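Local coordinates for isomaltodextranase (Arthrobacter globiformis, PDB 5AWO), which hydrolyses alpha-1,6-glucosidic linkages of dextran-type polysaccharides, releasing successive isomaltose units from the non-reducing chain ends as a family 27 glycoside hydrolase, at residues 364-367 with 368-372; 103-107 with 108-112; 200-203 with 204-207. All coordinates share one frame; numbering follows the deposited sequence.

Interaction 1 (364-367 with 368-372); sequences VLQL and NADGL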
loop_
_atom_site.group_PDB
_atom_site.type_symbol
_atom_site.label_atom_id
_atom_site.label_comp_id
_atom_site.label_asym_id
_atom_site.label_seq_id
_atom_site.Cartn_x
_atom_site.Cartn_y
_atom_site.Cartn_z
ATOM N N VAL A 364 -7.122 17.514 -3.834
ATOM C CA VAL A 364 -7.116 16.241 -3.112
ATOM C C VAL A 364 -6.295 15.229 -3.901
ATOM O O VAL A 364 -5.432 14.556 -3.336
ATOM C CB VAL A 364 -8.556 15.774 -2.823
ATOM C CG1 VAL A 364 -8.564 14.367 -2.251
ATOM C CG2 VAL A 364 -9.252 16.727 -1.847
ATOM N N LEU A 365 -6.513 15.170 -5.210
ATOM C CA LEU A 365 -5.712 14.277 -6.055
ATOM C C LEU A 365 -4.224 14.614 -5.973
ATOM O O LEU A 365 -3.378 13.702 -6.034
ATOM C CB LEU A 365 -6.170 14.274 -7.507
ATOM C CG LEU A 365 -7.544 13.621 -7.749
ATOM C CD1 LEU A 365 -7.987 13.869 -9.186
ATOM C CD2 LEU A 365 -7.531 12.143 -7.406
ATOM N N GLN A 366 -3.897 15.895 -5.861
ATOM C CA GLN A 366 -2.500 16.275 -5.849
ATOM C C GLN A 366 -1.779 15.616 -4.690
ATOM O O GLN A 366 -0.601 15.287 -4.817
ATOM C CB GLN A 366 -2.348 17.789 -5.808
ATOM C CG GLN A 366 -0.938 18.252 -6.136
ATOM C CD GLN A 366 -0.572 17.984 -7.575
ATOM O OE1 GLN A 366 -1.337 18.304 -8.474
ATOM N NE2 GLN A 366 0.589 17.355 -7.802
ATOM N N LEU A 367 -2.451 15.391 -3.554
ATOM C CA LEU A 367 -1.829 14.674 -2.435
ATOM C C LEU A 367 -1.405 13.256 -2.861
ATOM O O LEU A 367 -0.300 12.786 -2.578
ATOM C CB LEU A 367 -2.762 14.587 -1.235
ATOM C CG LEU A 367 -3.037 15.887 -0.483
ATOM C CD1 LEU A 367 -4.129 15.702 0.561
ATOM C CD2 LEU A 367 -1.790 16.451 0.185
ATOM N N ASN A 368 -2.294 12.587 -3.572
ATOM C CA ASN A 368 -1.977 11.274 -4.136
ATOM C C ASN A 368 -0.843 11.318 -5.156
ATOM O O ASN A 368 0.088 10.515 -5.081
ATOM C CB ASN A 368 -3.237 10.593 -4.685
ATOM C CG ASN A 368 -2.916 9.427 -5.613
ATOM O OD1 ASN A 368 -2.636 9.638 -6.776
ATOM N ND2 ASN A 368 -2.984 8.195 -5.113
ATOM N N ALA A 369 -0.885 12.288 -6.068
ATOM C CA ALA A 369 0.192 12.436 -7.060
ATOM C C ALA A 369 1.524 12.688 -6.395
ATOM O O ALA A 369 2.565 12.147 -6.859
ATOM C CB ALA A 369 -0.095 13.573 -8.033
ATOM N N ASP A 370 1.519 13.503 -5.343
ATOM C CA ASP A 370 2.776 13.856 -4.650
ATOM C C ASP A 370 3.289 12.715 -3.759
ATOM O O ASP A 370 4.422 12.767 -3.251
ATOM C CB ASP A 370 2.645 15.163 -3.854
ATOM C CG ASP A 370 2.393 16.403 -4.746
ATOM O OD1 ASP A 370 2.558 16.297 -5.986
ATOM O OD2 ASP A 370 1.992 17.447 -4.184
ATOM N N GLY A 371 2.489 11.678 -3.543
ATOM C CA GLY A 371 2.925 10.486 -2.791
ATOM C C GLY A 371 2.677 10.547 -1.302
ATOM O O GLY A 371 3.487 10.088 -0.498
ATOM N N LEU A 372 1.524 11.134 -0.915
ATOM C CA LEU A 372 1.136 11.114 0.467
ATOM C C LEU A 372 0.827 9.698 0.930
ATOM O O LEU A 372 0.001 8.995 0.342
ATOM C CB LEU A 372 -0.120 11.961 0.693
ATOM C CG LEU A 372 -0.674 11.916 2.120
ATOM C CD1 LEU A 372 0.300 12.553 3.113
ATOM C CD2 LEU A 372 -2.039 12.592 2.175
#
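Q366 meets D370 because its CG lies anti to its own backbone N (chi1 -166°) and its chain then bends at chi2, which carries the amide forward along the helix by one turn. D370 leans back to it with CG beside its backbone N and opposite the carbonyl carbon. Q366 NE2 donates to D370 OD1 over 2.9 Å, with an N-H...O angle of 162°. The acceptor lies in the amide plane of Q366, but the amide approaches from above the carboxylate plane, and the two planes are turned 47° apart. The second carboxylate oxygen, OD2, serves R464 in a salt bridge, so the group is gripped from two directions and its rotation is probably restrained.

In the backbone beside these side chains the last turn of helix 362-370 closes. A369 N donates to L365 O and D370 N to Q366 O, the latter at 2.8 Å. L367 O then takes two donors: L372 N at 3.0 Å, nearly straight, and G371 N in a weak, strongly bent bond. G371 N also donates to N368 O, at 3.1 Å; together with the bond from L372 N to L367 O and the positive phi of G371, this is a Schellman motif. A CB on G371 would press against the carbonyl O of D370, which accounts for glycine at this position.

The turn at G371 brings L372 beside L367. The two leucines run side by side and point the same way, with L372 CD2 4.0 Å from L367 CB and about as far from its CD1. L367 also packs on I462 of strand 460-466 and on V337 of helix 326-339, so the capped end is set between the catalytic barrel and the C-terminal beta sandwich. On another side of the helix, N368 uses both ends of its amide, OD1 accepting from R39 NE and ND2 donating to G37 O.

Interaction 2 (103-107 with 108-112); sequences WQHDW and AYWAN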
loop_
_atom_site.group_PDB
_atom_site.type_symbol
_atom_site.label_atom_id
_atom_site.label_comp_id
_atom_site.label_asym_id
_atom_site.label_seq_id
_atom_site.Cartn_x
_atom_site.Cartn_y
_atom_site.Cartn_z
ATOM N N TRP A 103 -16.953 -13.174 -24.436
ATOM C CA TRP A 103 -16.272 -12.025 -25.022
ATOM C C TRP A 103 -15.814 -12.404 -26.433
ATOM O O TRP A 103 -15.333 -13.518 -26.653
ATOM C CB TRP A 103 -15.090 -11.592 -24.149
ATOM C CG TRP A 103 -15.517 -10.800 -22.932
ATOM C CD1 TRP A 103 -16.675 -10.919 -22.243
ATOM C CD2 TRP A 103 -14.780 -9.747 -22.325
ATOM N NE1 TRP A 103 -16.725 -9.974 -21.237
ATOM C CE2 TRP A 103 -15.566 -9.248 -21.262
ATOM C CE3 TRP A 103 -13.539 -9.159 -22.573
ATOM C CZ2 TRP A 103 -15.124 -8.204 -20.443
ATOM C CZ3 TRP A 103 -13.112 -8.115 -21.761
ATOM C CH2 TRP A 103 -13.908 -7.663 -20.697
ATOM N N GLN A 104 -15.971 -11.471 -27.364
ATOM C CA GLN A 104 -15.522 -11.649 -28.745
ATOM C C GLN A 104 -14.071 -11.264 -28.954
ATOM O O GLN A 104 -13.473 -11.616 -29.985
ATOM C CB GLN A 104 -16.419 -10.823 -29.669
ATOM C CG GLN A 104 -17.862 -11.297 -29.676
ATOM C CD GLN A 104 -18.746 -10.461 -30.595
ATOM O OE1 GLN A 104 -18.961 -9.270 -30.356
ATOM N NE2 GLN A 104 -19.266 -11.083 -31.650
ATOM N N HIS A 105 -13.483 -10.534 -28.005
ATOM C CA HIS A 105 -12.132 -10.045 -28.154
ATOM C C HIS A 105 -11.286 -10.496 -26.988
ATOM O O HIS A 105 -11.808 -10.636 -25.880
ATOM C CB HIS A 105 -12.125 -8.529 -28.229
ATOM C CG HIS A 105 -13.034 -7.967 -29.273
ATOM N ND1 HIS A 105 -12.705 -7.966 -30.611
ATOM C CD2 HIS A 105 -14.253 -7.382 -29.183
ATOM C CE1 HIS A 105 -13.688 -7.420 -31.302
ATOM N NE2 HIS A 105 -14.636 -7.051 -30.461
ATOM N N ASP A 106 -9.991 -10.677 -27.241
ATOM C CA ASP A 106 -9.030 -11.155 -26.269
ATOM C C ASP A 106 -8.393 -10.005 -25.466
ATOM O O ASP A 106 -8.722 -8.821 -25.656
ATOM C CB ASP A 106 -7.981 -12.106 -26.924
ATOM C CG ASP A 106 -7.038 -11.416 -27.896
ATOM O OD1 ASP A 106 -7.008 -10.174 -27.991
ATOM O OD2 ASP A 106 -6.272 -12.161 -28.556
ATOM N N TRP A 107 -7.507 -10.350 -24.544
ATOM C CA TRP A 107 -6.897 -9.344 -23.685
ATOM C C TRP A 107 -6.122 -8.312 -24.504
ATOM O O TRP A 107 -6.141 -7.127 -24.189
ATOM C CB TRP A 107 -5.953 -9.992 -22.689
ATOM C CG TRP A 107 -6.583 -10.851 -21.601
ATOM C CD1 TRP A 107 -6.358 -12.175 -21.365
ATOM C CD2 TRP A 107 -7.444 -10.407 -20.547
ATOM N NE1 TRP A 107 -7.067 -12.598 -20.268
ATOM C CE2 TRP A 107 -7.737 -11.523 -19.744
ATOM C CE3 TRP A 107 -8.030 -9.179 -20.225
ATOM C CZ2 TRP A 107 -8.565 -11.439 -18.616
ATOM C CZ3 TRP A 107 -8.855 -9.092 -19.106
ATOM C CH2 TRP A 107 -9.125 -10.219 -18.332
ATOM N N ALA A 108 -5.438 -8.763 -25.563
ATOM C CA ALA A 108 -4.607 -7.843 -26.355
ATOM C C ALA A 108 -5.468 -6.816 -27.058
ATOM O O ALA A 108 -5.113 -5.639 -27.114
ATOM C CB ALA A 108 -3.780 -8.609 -27.378
ATOM N N TYR A 109 -6.590 -7.246 -27.606
ATOM C CA TYR A 109 -7.521 -6.324 -28.225
ATOM C C TYR A 109 -7.918 -5.232 -27.237
ATOM O O TYR A 109 -7.899 -4.040 -27.568
ATOM C CB TYR A 109 -8.765 -7.023 -28.724
ATOM C CG TYR A 109 -9.799 -6.051 -29.229
ATOM C CD1 TYR A 109 -10.732 -5.485 -28.364
ATOM C CD2 TYR A 109 -9.846 -5.678 -30.574
ATOM C CE1 TYR A 109 -11.686 -4.597 -28.808
ATOM C CE2 TYR A 109 -10.798 -4.773 -31.030
ATOM C CZ TYR A 109 -11.718 -4.231 -30.142
ATOM O OH TYR A 109 -12.686 -3.330 -30.558
ATOM N N TRP A 110 -8.259 -5.637 -26.017
ATOM C CA TRP A 110 -8.722 -4.641 -25.051
ATOM C C TRP A 110 -7.594 -3.755 -24.554
ATOM O O TRP A 110 -7.814 -2.564 -24.316
ATOM C CB TRP A 110 -9.512 -5.303 -23.914
ATOM C CG TRP A 110 -10.872 -5.655 -24.416
ATOM C CD1 TRP A 110 -11.387 -6.900 -24.606
ATOM C CD2 TRP A 110 -11.874 -4.738 -24.893
ATOM N NE1 TRP A 110 -12.636 -6.822 -25.112
ATOM C CE2 TRP A 110 -12.963 -5.506 -25.312
ATOM C CE3 TRP A 110 -11.960 -3.340 -24.975
ATOM C CZ2 TRP A 110 -14.133 -4.937 -25.831
ATOM C CZ3 TRP A 110 -13.129 -2.774 -25.497
ATOM C CH2 TRP A 110 -14.193 -3.578 -25.917
ATOM N N ALA A 111 -6.390 -4.301 -24.400
ATOM C CA ALA A 111 -5.245 -3.482 -24.036
ATOM C C ALA A 111 -4.961 -2.425 -25.121
ATOM O O ALA A 111 -4.621 -1.291 -24.813
ATOM C CB ALA A 111 -4.021 -4.332 -23.768
ATOM N N ASN A 112 -5.104 -2.791 -26.394
ATOM C CA ASN A 112 -4.937 -1.802 -27.457
ATOM C C ASN A 112 -6.065 -0.765 -27.521
ATOM O O ASN A 112 -5.802 0.426 -27.774
ATOM C CB ASN A 112 -4.785 -2.484 -28.812
ATOM C CG ASN A 112 -4.479 -1.492 -29.910
ATOM O OD1 ASN A 112 -3.398 -0.913 -29.939
ATOM N ND2 ASN A 112 -5.448 -1.248 -30.785
#
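H105 and Y109 lie face to face, their ring centroids 3.8 Å apart and their planes only 15° from parallel. ND1 of H105 sits over the centre of the phenol ring, and the imidazole CG lies 3.5 Å from Y109 CD1. H105 CB shares in the contact, coming within 3.4 Å of the same CD1. Two further rings join them. W103 turns the edge of its six-membered ring toward the face of the W110 pyrrole ring in an offset edge-to-face pair, planes at 68°, with W103 CZ3 3.5 Å from W110 CD1. H105 in turn directs an edge at the face of W110, with planes at 88°, although their centroids are 5.8 Å apart. Four residues thus make one aromatic cluster across the start of helix 107-116.

D106 is the N-cap of that helix. With CG between its backbone N and carbonyl carbon, the carboxylate swings over the first turn, where OD1 accepts from Y109 N at 3.0 Å. The N-H meets OD1 nearly along its C-O axis, and the carboxylate's charge would probably be favoured by the positive end of the helix dipole. The main chain continues the turn, W110 N donating to D106 O and A111 N to W107 O at 2.8 Å.

A second shell holds the rings in place. W110 NE1 donates to E56 OE2, an oxygen that also accepts from H105 N, while the other carboxylate oxygen takes Q104 N; E56 thereby ties the loop to helix 56-68. W103 NE1 is bound to I54 O. W59 meets both W103 and W110, in the latter case edge-to-face. W107 points the other way, packing on L121 and V123 of barrel strand 120-124 and meeting F190 edge-to-face.

Interaction 3 (200-203 with 204-207); sequences IDFL and SWYE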
loop_
_atom_site.group_PDB
_atom_site.type_symbol
_atom_site.label_atom_id
_atom_site.label_comp_id
_atom_site.label_asym_id
_atom_site.label_seq_id
_atom_site.Cartn_x
_atom_site.Cartn_y
_atom_site.Cartn_z
ATOM N N ILE A 200 -4.481 -10.090 -7.232
ATOM C CA ILE A 200 -4.388 -11.523 -6.942
ATOM C C ILE A 200 -5.194 -11.802 -5.667
ATOM O O ILE A 200 -4.756 -11.459 -4.571
ATOM C CB ILE A 200 -2.934 -11.923 -6.718
ATOM C CG1 ILE A 200 -2.086 -11.539 -7.943
ATOM C CG2 ILE A 200 -2.859 -13.399 -6.392
ATOM C CD1 ILE A 200 -0.614 -11.870 -7.780
ATOM N N ASP A 201 -6.342 -12.477 -5.826
ATOM C CA ASP A 201 -7.306 -12.654 -4.740
ATOM C C ASP A 201 -7.329 -14.095 -4.237
ATOM O O ASP A 201 -6.697 -14.979 -4.818
ATOM C CB ASP A 201 -8.687 -12.263 -5.312
ATOM C CG ASP A 201 -9.790 -11.988 -4.269
ATOM O OD1 ASP A 201 -9.549 -12.064 -3.048
ATOM O OD2 ASP A 201 -10.924 -11.707 -4.757
ATOM N N PHE A 202 -8.041 -14.315 -3.121
ATOM C CA PHE A 202 -8.237 -15.648 -2.535
ATOM C C PHE A 202 -6.938 -16.289 -2.060
ATOM O O PHE A 202 -6.831 -17.512 -1.920
ATOM C CB PHE A 202 -9.039 -16.545 -3.493
ATOM C CG PHE A 202 -10.478 -16.101 -3.625
ATOM C CD1 PHE A 202 -11.394 -16.412 -2.638
ATOM C CD2 PHE A 202 -10.889 -15.339 -4.684
ATOM C CE1 PHE A 202 -12.700 -15.990 -2.720
ATOM C CE2 PHE A 202 -12.203 -14.898 -4.781
ATOM C CZ PHE A 202 -13.111 -15.225 -3.788
ATOM N N LEU A 203 -6.009 -15.424 -1.677
ATOM C CA LEU A 203 -4.725 -15.888 -1.166
ATOM C C LEU A 203 -4.864 -16.782 0.065
ATOM O O LEU A 203 -4.236 -17.839 0.164
ATOM C CB LEU A 203 -3.842 -14.680 -0.860
ATOM C CG LEU A 203 -3.322 -13.974 -2.100
ATOM C CD1 LEU A 203 -2.745 -12.620 -1.718
ATOM C CD2 LEU A 203 -2.293 -14.834 -2.820
ATOM N N SER A 204 -5.684 -16.351 1.008
ATOM C CA SER A 204 -5.872 -17.059 2.262
ATOM C C SER A 204 -6.522 -18.409 2.030
ATOM O O SER A 204 -6.213 -19.396 2.710
ATOM C CB SER A 204 -6.696 -16.205 3.232
ATOM O OG SER A 204 -7.939 -15.761 2.672
ATOM N N TRP A 205 -7.406 -18.476 1.039
ATOM C CA TRP A 205 -8.032 -19.759 0.699
ATOM C C TRP A 205 -7.018 -20.765 0.140
ATOM O O TRP A 205 -7.053 -21.940 0.528
ATOM C CB TRP A 205 -9.192 -19.568 -0.259
ATOM C CG TRP A 205 -10.380 -18.835 0.301
ATOM C CD1 TRP A 205 -10.410 -17.978 1.360
ATOM C CD2 TRP A 205 -11.733 -18.918 -0.188
ATOM N NE1 TRP A 205 -11.694 -17.521 1.553
ATOM C CE2 TRP A 205 -12.523 -18.073 0.619
ATOM C CE3 TRP A 205 -12.352 -19.629 -1.222
ATOM C CZ2 TRP A 205 -13.901 -17.918 0.420
ATOM C CZ3 TRP A 205 -13.724 -19.481 -1.417
ATOM C CH2 TRP A 205 -14.484 -18.632 -0.598
ATOM N N TYR A 206 -6.115 -20.314 -0.718
ATOM C CA TYR A 206 -4.943 -21.157 -1.087
ATOM C C TYR A 206 -4.128 -21.577 0.148
ATOM O O TYR A 206 -3.828 -22.757 0.340
ATOM C CB TYR A 206 -4.038 -20.423 -2.084
ATOM C CG TYR A 206 -2.755 -21.177 -2.329
ATOM C CD1 TYR A 206 -2.725 -22.240 -3.227
ATOM C CD2 TYR A 206 -1.590 -20.855 -1.657
ATOM C CE1 TYR A 206 -1.564 -22.957 -3.426
ATOM C CE2 TYR A 206 -0.430 -21.576 -1.853
ATOM C CZ TYR A 206 -0.431 -22.631 -2.741
ATOM O OH TYR A 206 0.770 -23.320 -2.900
ATOM N N GLU A 207 -3.759 -20.620 0.976
ATOM C CA GLU A 207 -2.794 -20.872 2.063
ATOM C C GLU A 207 -3.268 -21.914 3.072
ATOM O O GLU A 207 -2.543 -22.907 3.334
ATOM C CB GLU A 207 -2.428 -19.568 2.777
ATOM C CG GLU A 207 -1.389 -19.766 3.881
ATOM C CD GLU A 207 -0.828 -18.504 4.486
ATOM O OE1 GLU A 207 -1.428 -17.410 4.345
ATOM O OE2 GLU A 207 0.243 -18.622 5.145
#
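F202 and W205 make the aromatic contact, an edge-to-face pair with ring centroids 4.7 Å apart and planes at 69°. F202 presents the CD1-CE1 edge of its ring, and CD1 stands over the centre of the indole face, 3.5 Å from W205 CD2. The two side chains lie side by side and point the same way, each with CG anti to its own carbonyl carbon. An alanine in place of W205 would remove the face on which F202 rests, and is likely to free that ring to turn and leave D211 without its indole donor.

The backbone bonds open the helix. Y206 N donates to F202 O at 3.1 Å and 169°, and E207 N to L203 O at 2.9 Å, the latter in the carbonyl plane. F202 is the N-cap, with positive phi (64°).

Polar side-chain ends find partners beyond the turn: W205 NE1 donates to D211 OD2, and E207 OE2 forms a salt bridge with R223 NH1.

D201, the probable nucleophile, directly precedes F202 and follows barrel strand 197-200, as expected at the C-terminal end of a TIM-barrel strand. From that strand the chain enters helix 203-208, whose L203 and E207 lean on Y226 of helix 223-237, while F202 meets F160 edge-to-face.

How the interactions relate
Along the chain the order is interaction 2, interaction 3, interaction 1, and none touches another. Interactions 2 and 3 have centres 27 Å apart and nearest atoms about 12 Å apart; the centres of interactions 1 and 2 are 32 Å apart. Interaction 2 begins helix 107-116, which leads into strand 120-124, the neighbour of strand 197-200 in the eight-stranded parallel barrel; interaction 3 follows strand 197-200 and contains the probable nucleophile. Interaction 1 ends helix 362-370, after the last barrel strand, 343-345, where the chain passes into the antiparallel sandwich beginning at 375-378. Interactions 1 and 3, with centres 31 Å apart, lie on opposite sides of the chain's centre, so this helix end lies far from the probable nucleophile.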